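PDB 2R91: 2-Keto-3-deoxy-(6-phospho-)gluconate aldolase from Thermoproteus tenax, which is an aldolase of the dihydrodipicolinate synthetase family, folded as a TIM barrel and assembled from four chains. Local coordinates for residues Gly32-Phe37 / Gly207-Val212; Asp116-Ser119 / Pro124-Leu127; Asn129-Ala132 / Arg136-Asp139; Ala160-Tyr165 / Val174-Asp179; Ala184-Ala187 / Gly192-Ala195. All blocks are in the same frame, centred on the assembly; numbering follows the deposited sequence.

Contact 1: residues Gly32-Phe37 / Gly207-Val212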
loop_
_atom_site.group_PDB
_atom_site.type_symbol
_atom_site.label_atom_id
_atom_site.label_comp_id
_atom_site.label_asym_id
_atom_site.label_seq_id
_atom_site.Cartn_x
_atom_site.Cartn_y
_atom_site.Cartn_z
ATOM N N GLY A 32 -18.027 -33.260 0.447
ATOM C CA GLY A 32 -17.831 -32.532 -0.807
ATOM C C GLY A 32 -16.430 -32.025 -1.156
ATOM O O GLY A 32 -16.210 -31.493 -2.250
ATOM N N VAL A 33 -15.486 -32.139 -0.233
ATOM C CA VAL A 33 -14.108 -31.753 -0.557
ATOM C C VAL A 33 -13.531 -32.803 -1.523
ATOM O O VAL A 33 -13.540 -34.002 -1.219
ATOM C CB VAL A 33 -13.212 -31.616 0.696
ATOM C CG1 VAL A 33 -11.747 -31.333 0.290
ATOM C CG2 VAL A 33 -13.753 -30.498 1.628
ATOM N N ASP A 34 -13.051 -32.331 -2.664
ATOM C CA ASP A 34 -12.502 -33.178 -3.721
ATOM C C ASP A 34 -11.009 -33.471 -3.527
ATOM O O ASP A 34 -10.537 -34.567 -3.870
ATOM C CB ASP A 34 -12.698 -32.515 -5.081
ATOM C CG ASP A 34 -14.182 -32.322 -5.432
ATOM O OD1 ASP A 34 -14.905 -33.349 -5.464
ATOM O OD2 ASP A 34 -14.628 -31.156 -5.636
ATOM N N VAL A 35 -10.271 -32.474 -3.047
ATOM C CA VAL A 35 -8.796 -32.522 -3.011
ATOM C C VAL A 35 -8.376 -31.921 -1.663
ATOM O O VAL A 35 -8.977 -30.949 -1.208
ATOM C CB VAL A 35 -8.165 -31.656 -4.146
ATOM C CG1 VAL A 35 -6.585 -31.678 -4.096
ATOM C CG2 VAL A 35 -8.651 -32.072 -5.587
ATOM N N VAL A 36 -7.367 -32.509 -1.016
ATOM C CA VAL A 36 -6.829 -31.996 0.218
ATOM C C VAL A 36 -5.515 -31.280 -0.114
ATOM O O VAL A 36 -4.609 -31.872 -0.725
ATOM C CB VAL A 36 -6.601 -33.150 1.248
ATOM C CG1 VAL A 36 -5.779 -32.690 2.457
ATOM C CG2 VAL A 36 -7.943 -33.737 1.651
ATOM N N PHE A 37 -5.429 -30.011 0.280
ATOM C CA PHE A 37 -4.208 -29.182 0.112
ATOM C C PHE A 37 -3.538 -29.079 1.478
ATOM O O PHE A 37 -4.051 -28.418 2.382
ATOM C CB PHE A 37 -4.623 -27.794 -0.445
ATOM C CG PHE A 37 -3.481 -26.843 -0.741
ATOM C CD1 PHE A 37 -2.502 -27.147 -1.655
ATOM C CD2 PHE A 37 -3.421 -25.613 -0.136
ATOM C CE1 PHE A 37 -1.458 -26.225 -1.942
ATOM C CE2 PHE A 37 -2.395 -24.705 -0.410
ATOM C CZ PHE A 37 -1.425 -24.998 -1.311
ATOM N N GLY A 207 -23.032 -26.586 -1.529
ATOM C CA GLY A 207 -24.320 -25.916 -1.808
ATOM C C GLY A 207 -24.157 -24.754 -2.778
ATOM O O GLY A 207 -24.945 -24.602 -3.718
ATOM N N ILE A 208 -23.117 -23.945 -2.587
ATOM C CA ILE A 208 -22.853 -22.859 -3.546
ATOM C C ILE A 208 -22.570 -23.398 -4.935
ATOM O O ILE A 208 -23.111 -22.903 -5.929
ATOM C CB ILE A 208 -21.679 -21.963 -3.083
ATOM C CG1 ILE A 208 -22.053 -21.262 -1.769
ATOM C CG2 ILE A 208 -21.293 -20.962 -4.199
ATOM C CD1 ILE A 208 -20.931 -20.354 -1.197
ATOM N N ARG A 209 -21.689 -24.397 -5.027
ATOM C CA ARG A 209 -21.342 -24.984 -6.328
ATOM C C ARG A 209 -22.588 -25.560 -7.043
ATOM O O ARG A 209 -22.776 -25.359 -8.254
ATOM C CB ARG A 209 -20.302 -26.123 -6.141
ATOM C CG ARG A 209 -19.741 -26.624 -7.472
ATOM C CD ARG A 209 -18.635 -27.704 -7.288
ATOM N NE ARG A 209 -19.155 -28.845 -6.532
ATOM C CZ ARG A 209 -18.408 -29.839 -6.049
ATOM N NH1 ARG A 209 -17.088 -29.823 -6.222
ATOM N NH2 ARG A 209 -18.985 -30.806 -5.344
ATOM N N ASP A 210 -23.396 -26.308 -6.291
ATOM C CA ASP A 210 -24.664 -26.872 -6.797
ATOM C C ASP A 210 -25.590 -25.780 -7.321
ATOM O O ASP A 210 -26.198 -25.900 -8.393
ATOM C CB ASP A 210 -25.391 -27.596 -5.664
ATOM C CG ASP A 210 -24.778 -28.957 -5.341
ATOM O OD1 ASP A 210 -23.907 -29.420 -6.109
ATOM O OD2 ASP A 210 -25.159 -29.548 -4.306
ATOM N N ALA A 211 -25.687 -24.705 -6.554
ATOM C CA ALA A 211 -26.585 -23.627 -6.900
ATOM C C ALA A 211 -26.123 -22.957 -8.173
ATOM O O ALA A 211 -26.918 -22.708 -9.063
ATOM C CB ALA A 211 -26.712 -22.615 -5.742
ATOM N N VAL A 212 -24.842 -22.643 -8.269
ATOM C CA VAL A 212 -24.327 -22.038 -9.485
ATOM C C VAL A 212 -24.570 -22.948 -10.706
ATOM O O VAL A 212 -24.982 -22.476 -11.765
ATOM C CB VAL A 212 -22.815 -21.644 -9.361
ATOM C CG1 VAL A 212 -22.266 -21.216 -10.707
ATOM C CG2 VAL A 212 -22.616 -20.527 -8.324
#

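Contact 2: residues Asp116-Ser119 / Pro124-Leu127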
loop_
_atom_site.group_PDB
_atom_site.type_symbol
_atom_site.label_atom_id
_atom_site.label_comp_id
_atom_site.label_asym_id
_atom_site.label_seq_id
_atom_site.Cartn_x
_atom_site.Cartn_y
_atom_site.Cartn_z
ATOM N N ASP A 116 14.004 -24.967 -10.177
ATOM C CA ASP A 116 14.572 -26.079 -9.431
ATOM C C ASP A 116 13.514 -27.039 -8.888
ATOM O O ASP A 116 13.694 -28.260 -8.865
ATOM C CB ASP A 116 15.414 -25.555 -8.283
ATOM C CG ASP A 116 16.767 -25.079 -8.738
ATOM O OD1 ASP A 116 17.045 -25.137 -9.960
ATOM O OD2 ASP A 116 17.541 -24.629 -7.878
ATOM N N LEU A 117 12.400 -26.491 -8.416
ATOM C CA LEU A 117 11.312 -27.336 -7.956
ATOM C C LEU A 117 10.738 -28.184 -9.089
ATOM O O LEU A 117 10.509 -29.402 -8.935
ATOM C CB LEU A 117 10.210 -26.443 -7.391
ATOM C CG LEU A 117 9.579 -26.778 -6.061
ATOM C CD1 LEU A 117 10.619 -27.323 -5.054
ATOM C CD2 LEU A 117 8.877 -25.496 -5.528
ATOM N N CYS A 118 10.476 -27.547 -10.224
ATOM C CA CYS A 118 9.961 -28.281 -11.391
ATOM C C CYS A 118 10.906 -29.407 -11.846
ATOM O O CYS A 118 10.450 -30.467 -12.281
ATOM C CB CYS A 118 9.687 -27.330 -12.562
ATOM S SG CYS A 118 8.280 -26.156 -12.294
ATOM N N SER A 119 12.214 -29.180 -11.742
ATOM C CA SER A 119 13.208 -30.182 -12.163
ATOM C C SER A 119 13.256 -31.364 -11.228
ATOM O O SER A 119 13.702 -32.444 -11.622
ATOM C CB SER A 119 14.604 -29.578 -12.197
ATOM O OG SER A 119 14.691 -28.597 -13.197
ATOM N N PRO A 124 2.858 -32.437 -11.465
ATOM C CA PRO A 124 2.675 -30.998 -11.700
ATOM C C PRO A 124 3.110 -30.151 -10.493
ATOM O O PRO A 124 2.877 -30.539 -9.343
ATOM C CB PRO A 124 1.161 -30.861 -11.886
ATOM C CG PRO A 124 0.703 -32.226 -12.320
ATOM C CD PRO A 124 1.590 -33.181 -11.568
ATOM N N VAL A 125 3.767 -29.039 -10.774
ATOM C CA VAL A 125 4.092 -28.048 -9.758
ATOM C C VAL A 125 3.125 -26.851 -9.886
ATOM O O VAL A 125 2.970 -26.291 -10.977
ATOM C CB VAL A 125 5.552 -27.566 -9.908
ATOM C CG1 VAL A 125 5.841 -26.355 -8.999
ATOM C CG2 VAL A 125 6.527 -28.732 -9.600
ATOM N N PHE A 126 2.476 -26.493 -8.775
ATOM C CA PHE A 126 1.525 -25.355 -8.721
ATOM C C PHE A 126 2.192 -24.151 -8.122
ATOM O O PHE A 126 2.950 -24.267 -7.131
ATOM C CB PHE A 126 0.329 -25.685 -7.812
ATOM C CG PHE A 126 -0.740 -26.540 -8.455
ATOM C CD1 PHE A 126 -0.416 -27.619 -9.264
ATOM C CD2 PHE A 126 -2.071 -26.265 -8.225
ATOM C CE1 PHE A 126 -1.419 -28.404 -9.842
ATOM C CE2 PHE A 126 -3.085 -27.056 -8.800
ATOM C CZ PHE A 126 -2.763 -28.115 -9.583
ATOM N N LEU A 127 1.903 -22.978 -8.674
ATOM C CA LEU A 127 2.219 -21.751 -7.976
ATOM C C LEU A 127 1.133 -21.510 -6.922
ATOM O O LEU A 127 -0.057 -21.595 -7.217
ATOM C CB LEU A 127 2.321 -20.586 -8.966
ATOM C CG LEU A 127 2.218 -19.180 -8.347
ATOM C CD1 LEU A 127 3.424 -18.781 -7.490
ATOM C CD2 LEU A 127 1.927 -18.142 -9.460
#

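Contact 3: residues Asn129-Ala132 / Arg136-Asp139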
loop_
_atom_site.group_PDB
_atom_site.type_symbol
_atom_site.label_atom_id
_atom_site.label_comp_id
_atom_site.label_asym_id
_atom_site.label_seq_id
_atom_site.Cartn_x
_atom_site.Cartn_y
_atom_site.Cartn_z
ATOM N N ASN A 129 0.110 -18.517 -4.863
ATOM C CA ASN A 129 0.322 -17.086 -4.815
ATOM C C ASN A 129 -0.554 -16.497 -3.700
ATOM O O ASN A 129 -1.729 -16.843 -3.582
ATOM C CB ASN A 129 -0.025 -16.496 -6.205
ATOM C CG ASN A 129 0.398 -15.035 -6.369
ATOM O OD1 ASN A 129 -0.444 -14.147 -6.595
ATOM N ND2 ASN A 129 1.683 -14.789 -6.309
ATOM N N TYR A 130 0.029 -15.658 -2.845
ATOM C CA TYR A 130 -0.683 -15.102 -1.709
ATOM C C TYR A 130 0.019 -13.806 -1.332
ATOM O O TYR A 130 0.736 -13.731 -0.321
ATOM C CB TYR A 130 -0.695 -16.096 -0.532
ATOM C CG TYR A 130 -1.636 -15.751 0.604
ATOM C CD1 TYR A 130 -2.232 -14.482 0.704
ATOM C CD2 TYR A 130 -1.911 -16.682 1.597
ATOM C CE1 TYR A 130 -3.075 -14.166 1.774
ATOM C CE2 TYR A 130 -2.771 -16.386 2.641
ATOM C CZ TYR A 130 -3.330 -15.128 2.730
ATOM O OH TYR A 130 -4.179 -14.845 3.754
ATOM N N PRO A 131 -0.142 -12.776 -2.175
ATOM C CA PRO A 131 0.679 -11.559 -1.976
ATOM C C PRO A 131 0.583 -10.882 -0.622
ATOM O O PRO A 131 1.608 -10.395 -0.136
ATOM C CB PRO A 131 0.242 -10.612 -3.109
ATOM C CG PRO A 131 -0.454 -11.489 -4.109
ATOM C CD PRO A 131 -0.970 -12.726 -3.395
ATOM N N ALA A 132 -0.595 -10.870 0.005
ATOM C CA ALA A 132 -0.723 -10.267 1.343
ATOM C C ALA A 132 0.169 -10.938 2.416
ATOM O O ALA A 132 0.588 -10.280 3.366
ATOM C CB ALA A 132 -2.176 -10.285 1.821
ATOM N N ARG A 136 5.153 -10.468 -1.936
ATOM C CA ARG A 136 5.374 -10.264 -3.376
ATOM C C ARG A 136 4.301 -11.026 -4.137
ATOM O O ARG A 136 3.660 -11.933 -3.606
ATOM C CB ARG A 136 6.788 -10.716 -3.863
ATOM C CG ARG A 136 7.200 -12.166 -3.485
ATOM C CD ARG A 136 8.608 -12.554 -3.983
ATOM N NE ARG A 136 9.589 -11.520 -3.629
ATOM C CZ ARG A 136 10.176 -11.372 -2.445
ATOM N NH1 ARG A 136 9.988 -12.270 -1.446
ATOM N NH2 ARG A 136 10.991 -10.330 -2.277
ATOM N N ASP A 137 4.179 -10.696 -5.405
ATOM C CA ASP A 137 3.217 -11.304 -6.322
ATOM C C ASP A 137 3.978 -11.978 -7.456
ATOM O O ASP A 137 4.908 -11.389 -8.009
ATOM C CB ASP A 137 2.335 -10.168 -6.910
ATOM C CG ASP A 137 1.215 -10.678 -7.820
ATOM O OD1 ASP A 137 0.715 -11.792 -7.623
ATOM O OD2 ASP A 137 0.839 -9.937 -8.752
ATOM N N VAL A 138 3.578 -13.192 -7.814
ATOM C CA VAL A 138 4.002 -13.799 -9.063
ATOM C C VAL A 138 2.762 -13.846 -9.965
ATOM O O VAL A 138 1.930 -14.765 -9.847
ATOM C CB VAL A 138 4.610 -15.192 -8.840
ATOM C CG1 VAL A 138 4.978 -15.845 -10.178
ATOM C CG2 VAL A 138 5.889 -15.055 -7.945
ATOM N N ASP A 139 2.613 -12.818 -10.811
ATOM C CA ASP A 139 1.354 -12.636 -11.568
ATOM C C ASP A 139 1.307 -13.591 -12.770
ATOM O O ASP A 139 2.239 -14.380 -12.974
ATOM C CB ASP A 139 1.080 -11.141 -11.918
ATOM C CG ASP A 139 2.038 -10.556 -12.976
ATOM O OD1 ASP A 139 2.878 -11.284 -13.520
ATOM O OD2 ASP A 139 1.929 -9.340 -13.264
HETATM O O HOH W 1 2.714 -14.574 -3.642
#

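Contact 4: residues Ala160-Tyr165 / Val174-Asp179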
loop_
_atom_site.group_PDB
_atom_site.type_symbol
_atom_site.label_atom_id
_atom_site.label_comp_id
_atom_site.label_asym_id
_atom_site.label_seq_id
_atom_site.Cartn_x
_atom_site.Cartn_y
_atom_site.Cartn_z
ATOM N N ALA A 160 -9.934 -10.774 -11.067
ATOM C CA ALA A 160 -9.294 -10.569 -12.375
ATOM C C ALA A 160 -7.838 -11.059 -12.366
ATOM O O ALA A 160 -7.372 -11.601 -13.323
ATOM C CB ALA A 160 -9.340 -9.101 -12.764
ATOM N N HIS A 161 -7.135 -10.833 -11.271
ATOM C CA HIS A 161 -5.740 -11.312 -11.144
ATOM C C HIS A 161 -5.743 -12.841 -11.327
ATOM O O HIS A 161 -4.927 -13.414 -12.074
ATOM C CB HIS A 161 -5.215 -10.870 -9.753
ATOM C CG HIS A 161 -3.759 -11.154 -9.535
ATOM N ND1 HIS A 161 -3.297 -12.398 -9.154
ATOM C CD2 HIS A 161 -2.663 -10.363 -9.658
ATOM C CE1 HIS A 161 -1.975 -12.362 -9.044
ATOM N NE2 HIS A 161 -1.562 -11.140 -9.337
ATOM N N THR A 162 -6.693 -13.514 -10.681
ATOM C CA THR A 162 -6.796 -14.978 -10.784
ATOM C C THR A 162 -7.164 -15.436 -12.192
ATOM O O THR A 162 -6.537 -16.362 -12.754
ATOM C CB THR A 162 -7.791 -15.548 -9.761
ATOM O OG1 THR A 162 -7.468 -15.054 -8.469
ATOM C CG2 THR A 162 -7.751 -17.095 -9.721
ATOM N N LEU A 163 -8.182 -14.788 -12.774
ATOM C CA LEU A 163 -8.603 -15.107 -14.131
ATOM C C LEU A 163 -7.446 -14.956 -15.111
ATOM O O LEU A 163 -7.329 -15.708 -16.058
ATOM C CB LEU A 163 -9.791 -14.195 -14.560
ATOM C CG LEU A 163 -11.172 -14.683 -14.092
ATOM C CD1 LEU A 163 -12.213 -13.541 -14.108
ATOM C CD2 LEU A 163 -11.647 -15.864 -14.958
ATOM N N ALA A 164 -6.594 -13.968 -14.897
ATOM C CA ALA A 164 -5.471 -13.759 -15.794
ATOM C C ALA A 164 -4.571 -15.005 -15.930
ATOM O O ALA A 164 -3.972 -15.211 -16.985
ATOM C CB ALA A 164 -4.656 -12.536 -15.365
ATOM N N TYR A 165 -4.492 -15.858 -14.900
ATOM C CA TYR A 165 -3.698 -17.103 -15.052
ATOM C C TYR A 165 -4.302 -18.039 -16.078
ATOM O O TYR A 165 -3.593 -18.720 -16.810
ATOM C CB TYR A 165 -3.533 -17.857 -13.727
ATOM C CG TYR A 165 -2.775 -17.108 -12.661
ATOM C CD1 TYR A 165 -1.373 -17.040 -12.688
ATOM C CD2 TYR A 165 -3.443 -16.514 -11.601
ATOM C CE1 TYR A 165 -0.669 -16.386 -11.711
ATOM C CE2 TYR A 165 -2.744 -15.850 -10.606
ATOM C CZ TYR A 165 -1.347 -15.792 -10.673
ATOM O OH TYR A 165 -0.659 -15.129 -9.698
ATOM N N VAL A 174 -6.543 -23.600 -12.452
ATOM C CA VAL A 174 -6.511 -22.326 -11.699
ATOM C C VAL A 174 -7.640 -22.259 -10.650
ATOM O O VAL A 174 -8.807 -22.547 -10.952
ATOM C CB VAL A 174 -6.531 -21.096 -12.673
ATOM C CG1 VAL A 174 -6.524 -19.784 -11.896
ATOM C CG2 VAL A 174 -5.345 -21.146 -13.648
ATOM N N TYR A 175 -7.277 -21.908 -9.414
ATOM C CA TYR A 175 -8.170 -21.865 -8.253
ATOM C C TYR A 175 -8.000 -20.530 -7.534
ATOM O O TYR A 175 -6.886 -19.990 -7.444
ATOM C CB TYR A 175 -7.763 -22.949 -7.234
ATOM C CG TYR A 175 -7.769 -24.328 -7.836
ATOM C CD1 TYR A 175 -8.869 -25.161 -7.695
ATOM C CD2 TYR A 175 -6.700 -24.774 -8.591
ATOM C CE1 TYR A 175 -8.910 -26.410 -8.285
ATOM C CE2 TYR A 175 -6.720 -26.046 -9.172
ATOM C CZ TYR A 175 -7.827 -26.849 -8.995
ATOM O OH TYR A 175 -7.847 -28.102 -9.564
ATOM N N ASN A 176 -9.094 -19.994 -7.026
ATOM C CA ASN A 176 -9.002 -18.818 -6.169
ATOM C C ASN A 176 -9.144 -19.235 -4.707
ATOM O O ASN A 176 -9.951 -20.122 -4.377
ATOM C CB ASN A 176 -10.042 -17.738 -6.570
ATOM C CG ASN A 176 -9.991 -16.536 -5.658
ATOM O OD1 ASN A 176 -10.565 -16.559 -4.588
ATOM N ND2 ASN A 176 -9.264 -15.501 -6.052
ATOM N N GLY A 177 -8.363 -18.603 -3.828
ATOM C CA GLY A 177 -8.286 -19.041 -2.420
ATOM C C GLY A 177 -9.020 -18.147 -1.418
ATOM O O GLY A 177 -8.962 -18.371 -0.206
ATOM N N SER A 178 -9.736 -17.140 -1.912
ATOM C CA SER A 178 -10.463 -16.216 -1.034
ATOM C C SER A 178 -11.867 -16.761 -0.689
ATOM O O SER A 178 -12.630 -17.122 -1.588
ATOM C CB SER A 178 -10.524 -14.811 -1.659
ATOM O OG SER A 178 -11.371 -13.963 -0.871
ATOM N N ASP A 179 -12.170 -16.893 0.597
ATOM C CA ASP A 179 -13.516 -17.334 1.025
ATOM C C ASP A 179 -14.632 -16.414 0.490
ATOM O O ASP A 179 -15.766 -16.851 0.274
ATOM C CB ASP A 179 -13.596 -17.339 2.534
ATOM C CG ASP A 179 -12.817 -18.502 3.152
ATOM O OD1 ASP A 179 -13.239 -19.653 2.992
ATOM O OD2 ASP A 179 -11.782 -18.241 3.753
#

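Contact 5: residues Ala184-Ala187 / Gly192-Ala195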
loop_
_atom_site.group_PDB
_atom_site.type_symbol
_atom_site.label_atom_id
_atom_site.label_comp_id
_atom_site.label_asym_id
_atom_site.label_seq_id
_atom_site.Cartn_x
_atom_site.Cartn_y
_atom_site.Cartn_z
ATOM N N ALA A 184 -18.287 -16.407 -6.781
ATOM C CA ALA A 184 -17.755 -15.796 -7.984
ATOM C C ALA A 184 -16.828 -16.718 -8.797
ATOM O O ALA A 184 -16.901 -16.761 -10.033
ATOM C CB ALA A 184 -17.041 -14.501 -7.640
ATOM N N SER A 185 -15.954 -17.451 -8.107
ATOM C CA SER A 185 -15.077 -18.434 -8.794
ATOM C C SER A 185 -15.854 -19.491 -9.588
ATOM O O SER A 185 -15.500 -19.813 -10.708
ATOM C CB SER A 185 -14.190 -19.145 -7.754
ATOM O OG SER A 185 -13.368 -18.208 -7.099
ATOM N N PHE A 186 -16.867 -20.092 -8.985
ATOM C CA PHE A 186 -17.700 -21.051 -9.740
ATOM C C PHE A 186 -18.445 -20.377 -10.903
ATOM O O PHE A 186 -18.526 -20.915 -12.028
ATOM C CB PHE A 186 -18.657 -21.758 -8.802
ATOM C CG PHE A 186 -17.964 -22.681 -7.805
ATOM C CD1 PHE A 186 -16.972 -23.575 -8.222
ATOM C CD2 PHE A 186 -18.330 -22.664 -6.468
ATOM C CE1 PHE A 186 -16.338 -24.438 -7.279
ATOM C CE2 PHE A 186 -17.714 -23.507 -5.532
ATOM C CZ PHE A 186 -16.724 -24.396 -5.953
ATOM N N ALA A 187 -18.970 -19.186 -10.631
ATOM C CA ALA A 187 -19.685 -18.397 -11.664
ATOM C C ALA A 187 -18.836 -18.100 -12.899
ATOM O O ALA A 187 -19.329 -18.109 -14.052
ATOM C CB ALA A 187 -20.187 -17.111 -11.043
ATOM N N GLY A 192 -11.699 -24.292 -9.785
ATOM C CA GLY A 192 -12.172 -24.620 -8.466
ATOM C C GLY A 192 -11.832 -23.539 -7.462
ATOM O O GLY A 192 -11.373 -22.420 -7.822
ATOM N N VAL A 193 -12.084 -23.861 -6.208
ATOM C CA VAL A 193 -11.753 -22.979 -5.093
ATOM C C VAL A 193 -10.848 -23.724 -4.132
ATOM O O VAL A 193 -10.972 -24.937 -3.985
ATOM C CB VAL A 193 -13.038 -22.498 -4.319
ATOM C CG1 VAL A 193 -13.965 -21.696 -5.278
ATOM C CG2 VAL A 193 -13.839 -23.680 -3.715
ATOM N N VAL A 194 -9.967 -22.986 -3.466
ATOM C CA VAL A 194 -9.217 -23.530 -2.342
ATOM C C VAL A 194 -9.454 -22.642 -1.125
ATOM O O VAL A 194 -8.583 -21.916 -0.685
ATOM C CB VAL A 194 -7.677 -23.616 -2.635
ATOM C CG1 VAL A 194 -6.949 -24.365 -1.501
ATOM C CG2 VAL A 194 -7.403 -24.309 -3.951
ATOM N N ALA A 195 -10.639 -22.726 -0.562
ATOM C CA ALA A 195 -11.038 -21.826 0.510
ATOM C C ALA A 195 -10.930 -22.464 1.900
ATOM O O ALA A 195 -11.339 -23.614 2.117
ATOM C CB ALA A 195 -12.497 -21.298 0.227
#

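Contact 1: residues Gly32-Phe37 / Gly207-Val212
Arg209, on helix 202-213, meets Asp34, in the segment that leads into the second barrel strand, and this salt bridge is the tight part of the contact. Arg209 NH1 lies 2.9 Å from Asp34 OD2, with an N-H...O angle of 142°. The carboxylate oxygen offers its syn lone pair and sits almost in the guanidinium plane, at the edge of the group, while the two flat groups are twisted 32° apart. The side chains approach from opposite directions: that of Arg209 leaves the helix extended and bends at chi3 (58°), which turns the guanidinium towards the loop.

Between the two segments little else touches. Arg209 NH2 comes no nearer than 4.2 Å to Gly32 O, an oblique approach, and the two segments bury just 85 Å² of each other, both sides summed. None of the touching residues is fully buried.

Strand 2-6 and the chain start supply second partners: Ile3 N also bonds Asp34 OD2, and Met1 O also accepts from Arg209 NH1. Two polar atoms with two partners each tie helix 202-213 to the first two barrel strands, with no apolar side-chain contact between the segments, and the paired charges probably keep both groups ionised.

Contact 2: residues Asp116-Ser119 / Pro124-Leu127
Val125, the first residue of strand 125-129, presents both of its methyl branches to Cys118 on helix 107-120. Cys118 SG lies 3.9 Å from Val125 CB and 4.1 Å from Val125 CG1, so the sulfur rests on one flank of the branch point. The other methyl reaches the helix backbone: Val125 CG2 is 3.9 Å from Cys118 CA and 4.1 Å from Leu117 O. With CG1 anti to the backbone N (chi1 171°), CG2 falls beside that N and faces the helix turn. The CA atoms of Cys118 and Val125 stand 6.1 Å apart.

In the next shell the sulfur is fixed by its disulfide to Cys148, the residue just before strand 149-154. Val125 is held by backbone hydrogen bonding to Arg150 of that strand, and its side chain also touches Val94. Leu117 packs on Ser96 and Val71. The contact lies in the beta-alpha-beta unit formed by strand 93-96, helix 107-120 and strand 125-129, where the helix covers the outside of the barrel.

Packing without hydrogen bonds joins the two segments, and the disulfide, a covalent tie from helix 107-120 to Cys148, probably restricts movement of the helix against the barrel.

Contact 3: residues Asn129-Ala132 / Arg136-Asp139
Pro131 and Asp137 lie side by side and point the same way, the ring running alongside the acidic side chain with Pro131 CG 3.7 Å from Asp137 OD1. Asn129 comes at the same carboxylate on a slant, its amide plane turned 44° from that of the carboxylate. Asp137 has CG anti to its backbone N (chi1 -176°), which brings OD1 back over the first segment, whereas OD2 is hydrogen-bonded to His161 NE2 on helix 159-168. On the backbone side, Pro131 CA makes a CA-H...O contact of 3.4 Å with Arg136 O.

The first segment runs into the short helix 131-134, which follows barrel strand 125-129 at its C-terminal end, the end where TIM-barrel enzymes carry their active sites. Tyr130 is the N-cap of this helix, and Asp139 is the N-cap of the next, its OD1 accepting from Ala142 N.

A water bridges the two backbones, accepting from Tyr130 N at 3.0 Å and donating to Arg136 O at 2.8 Å. Arg136 points its CB away from the first segment, and its guanidinium is hydrogen-bonded to the carbonyls of Pro99 and Phe102. Tyr130 packs on Pro103 of the second subunit.

Contact 4: residues Ala160-Tyr165 / Val174-Asp179
Helix 160-165 runs nearly antiparallel to strand 174-176, at 169° between their directions and 8.2 Å between their axes at closest approach; the nearest CA pair, Thr162 and Asn176, is 6.4 Å apart. Thr162 carries the contact with both branches. A chi1 of -51° splits them, setting OG1 anti to the carbonyl carbon and CG2 anti to the backbone N. Its hydroxyl takes the polar half: Asn176 ND2 donates to Thr162 OG1 over 3.0 Å at 160°, with OG1 almost in the amide plane, the two side chains crossing at about a right angle. Its methyl takes the apolar half, Thr162 CG2 lying 3.7 Å from Val174 CG1 as these side chains slide past each other in opposite directions.

Val174 straddles the helix turn. Its CG1 also sits 3.5 Å from Thr162 O, while CG2 meets Tyr165 CB at 3.8 Å. Beyond CB the tyrosine ring leads away from the strand, and Tyr165 OH is hydrogen-bonded to Val138 O.

Asn176 is gripped at both ends of its amide. Asn176 OD1 accepts from Ser178 N at 2.9 Å, an Asx turn at the strand end in which the donor stands above the carbonyl plane, and ND2 has Asn156 O as a second acceptor. Thr162 OG1 is bonded to Asp154 OD2 as well.

These elements belong to the beta-alpha-beta unit of strand 149-154, helix 159-168 and strand 173-176. Helix 140-146 flanks it through Ala140 and Ala143, which touch Tyr165, and on the outer side Leu163 packs on Arg221 of the third subunit.

Contact 5: residues Ala184-Ala187 / Gly192-Ala195
Phe186 and Val193 make the CH-pi part of this contact, their side chains crossing at about a right angle. Val193 CG1 lies over one face of the ring, 4.2 Å from its centroid and 20° off the normal, displaced toward the rim.

Simple apolar touches surround it. The second methyl meets the ring's far end, Phe186 CZ to Val193 CG2 being 3.7 Å. Ser185 closes on the first methyl from the neighbouring helix position, Ser185 CB standing 3.6 Å from Val193 CG1, so that this methyl is wedged between serine and phenyl ring. The valine torsion (chi1 -61°) explains the pairing: it turns CG1 toward the backbone N and puts CG2 between N and the carbonyl carbon, and both branches end up against side chains of the helix. Gly192 adds a looser touch, its CA 4.3 Å from Phe186 CE1 and oblique to the ring.

The polar bonds run to partners outside the two segments. Ser185 OG is bonded to Leu181 O, one turn back in the chain, and thus turns its methylene to the strand. Val193 is hydrogen-bonded through its backbone to Glu2 and Val4, where the last barrel strand closes on the first.

The unit is the beta-alpha-beta of strand 173-176, helix 182-187 and strand 192-193. The ring also packs on Ile3, Ile208 and Val212. With all four touching residues buried, helix and strand are joined by apolar packing and the CH-pi contact, with no hydrogen bond between them, the serine hydroxyl being bonded to Leu181 O just before its helix.

Overall arrangement
All five contacts belong to one eight-stranded barrel, and contacts 2 to 5 are nested along the chain inside the loop that contact 1 closes. Contacts 4 and 5 are the nearest pair, their centres 8 Å apart, and neighbouring strands 173-176 and 192-193 are joined by a probable hydrogen bond, Asn176 O to Val194 N at 3.0 Å. Contacts 1 and 5 follow at 9 Å and touch where Arg209 CB lies 3.7 Å from Phe186 CE2. Contact 3 is 11 Å from contact 4, linked to it by probable hydrogen bonds from the 136-139 loop to helix 159-168. Contact 2, about 26 Å from contact 1 between centres, meets contact 3 where Leu127 touches Val138.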